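Local coordinates for protein accelerated cell death 11 (Arabidopsis thaliana, PDB 4NT1) that selectively transfers ceramide-1-phosphate and phytoceramide-1-phosphate between membranes, but not ceramide, galactosylceramide or other glycosphingolipids, at residues D84-A89 against S97-L102; R107-V112 against Q181-S186; K134-A137 against H143-W146. All coordinates share one frame; numbering follows the deposited sequence.

Interaction 1: residues D84-A89 against S97-L102; sequences DKDIEA and SHTRNL
Asp86, near the end of helix 79-88, grips Thr99 in the first turn of helix 98-121 with a single carboxylate oxygen. OD2 of Asp86 accepts from Thr99 OG1 at 2.6 Å through its anti lone pair, the one turned away from OD1, and from Thr99 N at 3.0 Å, which meets it nearly along the C-O axis. The backbone bond is bent, 141° at the hydrogen. Thr99 places OG1 anti to its own carbonyl carbon (chi1 -63°), which lets one residue present both donors to the same oxygen. These bonds tie together two consecutive helices of the GLTP fold across a loop, at an end where N-H groups lack helical acceptors. The N-cap is Ser97, whose OG takes Arg100 N at 3.0 Å and is also hydrogen-bonded to Val92 O. Arg100, which binds the N-acylsphingoid base 1-phosphate, sits in this same turn, but its side chain leads away from Asp86. The helix dipole should favour the negative carboxylate. Thr99 is buried, backed by Met83 and Phe198. The other side is looser: Asp86 OD1 accepts from a water at 2.6 Å. His98, only partly exposed, donates its N to that water at 2.9 Å and touches Met82.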
# COMPACT_ATOMS: atom_id res chain seq x y z
N ASP A 84 -17.75 -9.85 4.95
CA ASP A 84 -18.90 -10.48 5.60
C ASP A 84 -18.93 -11.99 5.30
O ASP A 84 -19.24 -12.79 6.17
CB ASP A 84 -20.22 -9.82 5.18
CG ASP A 84 -20.47 -8.48 5.87
OD1 ASP A 84 -19.81 -8.17 6.88
OD2 ASP A 84 -21.37 -7.75 5.41
N LYS A 85 -18.61 -12.37 4.06
CA LYS A 85 -18.62 -13.80 3.72
C LYS A 85 -17.54 -14.59 4.47
O LYS A 85 -17.75 -15.75 4.84
CB LYS A 85 -18.52 -14.02 2.21
CG LYS A 85 -19.72 -13.46 1.44
CD LYS A 85 -19.46 -13.45 -0.06
CE LYS A 85 -19.66 -14.82 -0.67
NZ LYS A 85 -21.10 -15.24 -0.62
N ASP A 86 -16.39 -13.95 4.72
CA ASP A 86 -15.35 -14.59 5.52
C ASP A 86 -15.78 -14.72 6.98
O ASP A 86 -15.47 -15.70 7.64
CB ASP A 86 -14.03 -13.83 5.44
CG ASP A 86 -13.24 -14.15 4.19
OD1 ASP A 86 -13.47 -15.22 3.58
OD2 ASP A 86 -12.35 -13.35 3.83
N ILE A 87 -16.48 -13.71 7.48
CA ILE A 87 -16.99 -13.75 8.86
C ILE A 87 -18.03 -14.87 9.01
O ILE A 87 -18.04 -15.61 10.00
CB ILE A 87 -17.59 -12.39 9.29
CG1 ILE A 87 -16.49 -11.32 9.34
CG2 ILE A 87 -18.27 -12.51 10.64
CD1 ILE A 87 -17.02 -9.87 9.44
N GLU A 88 -18.89 -14.99 8.00
CA GLU A 88 -19.96 -15.99 8.00
C GLU A 88 -19.37 -17.41 8.02
O GLU A 88 -19.88 -18.30 8.70
CB GLU A 88 -20.83 -15.79 6.76
CG GLU A 88 -22.08 -16.63 6.71
CD GLU A 88 -23.11 -16.07 5.74
OE1 GLU A 88 -22.73 -15.67 4.61
OE2 GLU A 88 -24.31 -16.00 6.11
N ALA A 89 -18.30 -17.61 7.26
CA ALA A 89 -17.66 -18.92 7.17
C ALA A 89 -16.61 -19.12 8.25
O ALA A 89 -16.00 -20.19 8.35
CB ALA A 89 -17.04 -19.10 5.80
N SER A 97 -7.30 -16.38 2.65
CA SER A 97 -8.64 -15.77 2.66
C SER A 97 -8.59 -14.35 2.09
O SER A 97 -7.58 -13.65 2.19
CB SER A 97 -9.25 -15.75 4.06
OG SER A 97 -8.72 -14.68 4.84
N HIS A 98 -9.69 -13.94 1.48
CA HIS A 98 -9.79 -12.60 0.91
C HIS A 98 -9.46 -11.53 1.96
O HIS A 98 -8.77 -10.56 1.67
CB HIS A 98 -11.20 -12.37 0.37
CG HIS A 98 -11.55 -13.28 -0.78
ND1 HIS A 98 -12.79 -13.87 -0.90
CD2 HIS A 98 -10.83 -13.68 -1.85
CE1 HIS A 98 -12.82 -14.60 -2.00
NE2 HIS A 98 -11.64 -14.50 -2.59
N THR A 99 -9.96 -11.74 3.17
CA THR A 99 -9.83 -10.75 4.23
C THR A 99 -8.40 -10.69 4.77
O THR A 99 -7.88 -9.62 5.05
CB THR A 99 -10.82 -11.03 5.36
OG1 THR A 99 -12.15 -10.92 4.86
CG2 THR A 99 -10.62 -10.05 6.50
N ARG A 100 -7.77 -11.86 4.88
CA ARG A 100 -6.35 -11.90 5.25
C ARG A 100 -5.51 -11.17 4.21
O ARG A 100 -4.61 -10.39 4.55
CB ARG A 100 -5.88 -13.35 5.40
CG ARG A 100 -4.40 -13.50 5.74
CD ARG A 100 -4.08 -14.95 6.13
NE ARG A 100 -2.66 -15.13 6.43
CZ ARG A 100 -2.16 -15.21 7.66
NH1 ARG A 100 -2.97 -15.14 8.71
NH2 ARG A 100 -0.86 -15.36 7.83
N ASN A 101 -5.77 -11.43 2.93
CA ASN A 101 -5.02 -10.77 1.88
C ASN A 101 -5.28 -9.27 1.87
O ASN A 101 -4.36 -8.48 1.66
CB ASN A 101 -5.26 -11.43 0.53
CG ASN A 101 -4.64 -12.82 0.48
OD1 ASN A 101 -3.73 -13.12 1.24
ND2 ASN A 101 -5.13 -13.65 -0.41
N LEU A 102 -6.52 -8.88 2.16
CA LEU A 102 -6.86 -7.46 2.29
C LEU A 102 -6.01 -6.77 3.36
O LEU A 102 -5.53 -5.65 3.14
CB LEU A 102 -8.35 -7.27 2.59
CG LEU A 102 -8.79 -5.81 2.75
CD1 LEU A 102 -8.53 -4.98 1.47
CD2 LEU A 102 -10.26 -5.73 3.14
O HOH W 1 -11.99 -15.74 1.46

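Interaction 2: residues R107-V112 against Q181-S186; sequences RGLDMV and QSYVNS
Between residues 107-112 and 181-186 the nearest CA atoms, those of Val112 and Val184, are 8.4 Å apart, and Tyr183 of helix 173-199 spans the gap to Leu109 of helix 98-121. Tyr183 holds its ring away from its own amide nitrogen (chi1 174°), stretched toward residues 107-112, and the hydroxyl donates to Leu109 O at 2.9 Å. The carbonyl oxygen lies at the edge of the ring, near its plane; seen from the carbonyl, the donor stands at a C=O...O angle of 110° and is tilted 19° from the carbonyl plane, well off the direction in which the C=O group points. The bond gives the buried hydroxyl a partner among largely hydrophobic side chains. Leu109 runs at about a right angle to the tyrosine, its CB and CD2 each 3.6 Å from Tyr183 OH. Val112 also crosses it nearly perpendicularly, with CG1 placed 3.7 Å from CE2 of Tyr183. Beyond the two segments, Phe18 makes an edge-to-face pair with the tyrosine ring and Phe116 meets it as well. Tyr183 thus meets helices 10-25 and 98-121, while Leu109 and Val112 carry the packing on to Cys41, Val44 and Leu47 of helix 34-51, in the interior of the all-helical GLTP fold.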
# COMPACT_ATOMS: atom_id res chain seq x y z
N ARG A 107 -1.51 -2.90 4.49
CA ARG A 107 -0.20 -2.54 5.04
C ARG A 107 0.72 -1.95 3.97
O ARG A 107 1.45 -0.98 4.23
CB ARG A 107 0.45 -3.73 5.75
CG ARG A 107 -0.27 -4.12 7.03
CD ARG A 107 0.23 -5.46 7.56
NE ARG A 107 -0.50 -5.84 8.77
CZ ARG A 107 -0.52 -7.07 9.26
NH1 ARG A 107 0.13 -8.05 8.66
NH2 ARG A 107 -1.20 -7.31 10.38
N GLY A 108 0.70 -2.53 2.78
CA GLY A 108 1.48 -1.99 1.68
C GLY A 108 1.09 -0.56 1.32
O GLY A 108 1.95 0.30 1.10
N LEU A 109 -0.21 -0.30 1.24
CA LEU A 109 -0.69 1.05 0.93
C LEU A 109 -0.22 2.02 1.99
O LEU A 109 0.14 3.16 1.68
CB LEU A 109 -2.22 1.08 0.87
CG LEU A 109 -2.87 0.24 -0.21
CD1 LEU A 109 -4.39 0.29 -0.07
CD2 LEU A 109 -2.42 0.66 -1.62
N ASP A 110 -0.24 1.58 3.24
CA ASP A 110 0.18 2.41 4.36
C ASP A 110 1.69 2.66 4.29
O ASP A 110 2.13 3.80 4.47
CB ASP A 110 -0.21 1.72 5.69
CG ASP A 110 -0.25 2.67 6.87
OD1 ASP A 110 -0.28 3.90 6.67
OD2 ASP A 110 -0.27 2.16 8.02
N MET A 111 2.48 1.64 3.98
CA MET A 111 3.92 1.86 3.86
C MET A 111 4.25 2.90 2.77
O MET A 111 5.13 3.74 2.95
CB MET A 111 4.71 0.57 3.60
CG MET A 111 6.22 0.73 3.94
SD MET A 111 7.32 -0.22 2.87
CE MET A 111 7.47 0.85 1.44
N VAL A 112 3.55 2.81 1.64
CA VAL A 112 3.77 3.76 0.56
C VAL A 112 3.34 5.16 1.01
O VAL A 112 4.04 6.14 0.76
CB VAL A 112 3.07 3.34 -0.75
CG1 VAL A 112 3.24 4.43 -1.83
CG2 VAL A 112 3.64 2.01 -1.26
N GLN A 181 1.87 13.88 -2.64
CA GLN A 181 0.98 14.45 -1.64
C GLN A 181 -0.47 14.07 -1.93
O GLN A 181 -1.27 13.90 -1.02
CB GLN A 181 1.13 15.97 -1.59
CG GLN A 181 0.27 16.60 -0.51
CD GLN A 181 0.73 16.20 0.87
OE1 GLN A 181 -0.00 15.54 1.62
NE2 GLN A 181 1.95 16.59 1.23
N SER A 182 -0.82 13.97 -3.21
CA SER A 182 -2.17 13.58 -3.57
C SER A 182 -2.44 12.16 -3.08
O SER A 182 -3.46 11.90 -2.44
CB SER A 182 -2.39 13.64 -5.07
OG SER A 182 -3.74 13.33 -5.38
N TYR A 183 -1.51 11.25 -3.37
CA TYR A 183 -1.64 9.88 -2.89
C TYR A 183 -1.75 9.84 -1.37
O TYR A 183 -2.54 9.07 -0.81
CB TYR A 183 -0.47 8.99 -3.32
CG TYR A 183 -0.56 7.62 -2.69
CD1 TYR A 183 -1.39 6.64 -3.23
CD2 TYR A 183 0.13 7.32 -1.52
CE1 TYR A 183 -1.51 5.39 -2.64
CE2 TYR A 183 0.02 6.08 -0.93
CZ TYR A 183 -0.80 5.12 -1.49
OH TYR A 183 -0.91 3.87 -0.90
N VAL A 184 -0.94 10.66 -0.70
CA VAL A 184 -0.99 10.70 0.75
C VAL A 184 -2.37 11.12 1.23
O VAL A 184 -2.94 10.51 2.14
CB VAL A 184 0.08 11.63 1.34
CG1 VAL A 184 -0.22 11.88 2.82
CG2 VAL A 184 1.46 11.03 1.15
N ASN A 185 -2.92 12.16 0.60
CA ASN A 185 -4.24 12.68 0.99
C ASN A 185 -5.40 11.74 0.69
O ASN A 185 -6.39 11.71 1.42
CB ASN A 185 -4.51 14.03 0.34
CG ASN A 185 -3.58 15.10 0.83
OD1 ASN A 185 -2.99 14.97 1.91
ND2 ASN A 185 -3.44 16.17 0.07
N SER A 186 -5.28 10.98 -0.39
CA SER A 186 -6.35 10.07 -0.78
C SER A 186 -6.26 8.75 -0.01
O SER A 186 -7.27 8.21 0.44
CB SER A 186 -6.30 9.79 -2.28
OG SER A 186 -6.64 10.95 -3.02

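Interaction 3: residues K134-A137 against H143-W146; sequences KSYA and HHGW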
# COMPACT_ATOMS: atom_id res chain seq x y z
N LYS A 134 12.27 4.67 7.65
CA LYS A 134 11.20 5.06 8.57
C LYS A 134 9.86 4.43 8.21
O LYS A 134 9.10 4.02 9.08
CB LYS A 134 11.06 6.58 8.64
CG LYS A 134 12.18 7.26 9.42
CD LYS A 134 12.04 8.77 9.35
CE LYS A 134 13.12 9.47 10.17
NZ LYS A 134 12.96 10.96 10.17
N SER A 135 9.57 4.36 6.91
CA SER A 135 8.30 3.77 6.49
C SER A 135 8.31 2.26 6.73
O SER A 135 7.32 1.69 7.16
CB SER A 135 7.98 4.12 5.03
OG SER A 135 8.97 3.60 4.16
N TYR A 136 9.45 1.62 6.49
CA TYR A 136 9.55 0.18 6.73
C TYR A 136 9.41 -0.13 8.22
O TYR A 136 8.65 -1.02 8.61
CB TYR A 136 10.87 -0.40 6.22
CG TYR A 136 11.04 -1.82 6.68
CD1 TYR A 136 10.42 -2.86 6.00
CD2 TYR A 136 11.77 -2.12 7.82
CE1 TYR A 136 10.54 -4.16 6.44
CE2 TYR A 136 11.89 -3.43 8.27
CZ TYR A 136 11.27 -4.44 7.57
OH TYR A 136 11.39 -5.75 7.99
N ALA A 137 10.14 0.61 9.04
CA ALA A 137 10.16 0.35 10.49
C ALA A 137 8.80 0.60 11.14
O ALA A 137 8.42 -0.09 12.07
CB ALA A 137 11.25 1.19 11.16
N HIS A 143 5.76 -6.73 11.92
CA HIS A 143 5.09 -7.93 11.43
C HIS A 143 6.10 -8.90 10.85
O HIS A 143 5.74 -9.97 10.34
CB HIS A 143 4.03 -7.57 10.38
CG HIS A 143 3.05 -6.54 10.84
ND1 HIS A 143 2.04 -6.82 11.74
CD2 HIS A 143 2.91 -5.22 10.54
CE1 HIS A 143 1.34 -5.73 11.97
NE2 HIS A 143 1.84 -4.75 11.25
N HIS A 144 7.37 -8.52 10.93
CA HIS A 144 8.47 -9.30 10.36
C HIS A 144 9.37 -9.88 11.43
O HIS A 144 9.69 -9.21 12.40
CB HIS A 144 9.31 -8.41 9.46
CG HIS A 144 8.76 -8.23 8.08
ND1 HIS A 144 9.21 -7.25 7.22
CD2 HIS A 144 7.80 -8.91 7.41
CE1 HIS A 144 8.55 -7.34 6.08
NE2 HIS A 144 7.69 -8.33 6.17
N GLY A 145 9.79 -11.13 11.24
CA GLY A 145 10.75 -11.76 12.13
C GLY A 145 12.10 -11.08 12.03
O GLY A 145 12.40 -10.43 11.03
N TRP A 146 12.93 -11.24 13.06
CA TRP A 146 14.23 -10.59 13.10
C TRP A 146 15.09 -10.81 11.87
O TRP A 146 15.70 -9.87 11.36
CB TRP A 146 15.03 -10.97 14.36
CG TRP A 146 16.41 -10.41 14.28
CD1 TRP A 146 16.77 -9.11 14.50
CD2 TRP A 146 17.60 -11.10 13.90
NE1 TRP A 146 18.12 -8.96 14.30
CE2 TRP A 146 18.66 -10.17 13.93
CE3 TRP A 146 17.88 -12.43 13.55
CZ2 TRP A 146 19.97 -10.52 13.63
CZ3 TRP A 146 19.18 -12.77 13.24
CH2 TRP A 146 20.21 -11.82 13.28
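The rings of Tyr136 and His144 meet at their edges without stacking, with centroids 5.6 Å apart and planes inclined by 33°. Each puts a polar atom at the edge of its partner: Tyr136 OH and His144 ND1 form a hydrogen bond of 2.8 Å. Alongside it, CE1 and CZ of Tyr136 both lie 3.5 Å from ND1 of His144. Phe57 meets both rings, standing edge-to-face with that of His144. Tyr136 sits on helix 129-139 with CG anti to its backbone N (chi1 171°), an extended placement that carries the hydroxyl over to the loop ahead of helix 146-155. Arg149 and Val152 of that helix pack on the tyrosine, and Arg149 NH1 also bonds to His144 O. The far side of the imidazole is occupied too, since His144 NE2 is hydrogen-bonded to Asp61 OD2. Bonds at both nitrogens should fix the rotation of the ring, with Tyr136 probably positioning it from the second shell. His144 and Asp61 both bind the N-acylsphingoid base 1-phosphate, so Tyr136 backs the histidine of the ceramide-1-phosphate binding site of this GLTP-fold protein.

Overall arrangement
Interactions 1 and 2 share helix 98-121, the first at its amino end, about 19 Å from the centre of the chain yet buried, the second midway along it in the core, about 6 Å from that centre. Interaction 3, only partly buried, touches interaction 2 where Met111 packs on the backbone of Ser135 and Arg107 on His143. Chemistry follows position. Interaction 1 relies on a carboxylate, helix-end N-H groups and a water; interaction 2 has one neutral hydrogen bond among apolar groups; interaction 3 pairs two aromatic rings through polar atoms. Segment 97-102 carries the lipid-binding Arg100, which takes no part in interaction 1, whereas the lipid-binding His144 makes interaction 3 itself.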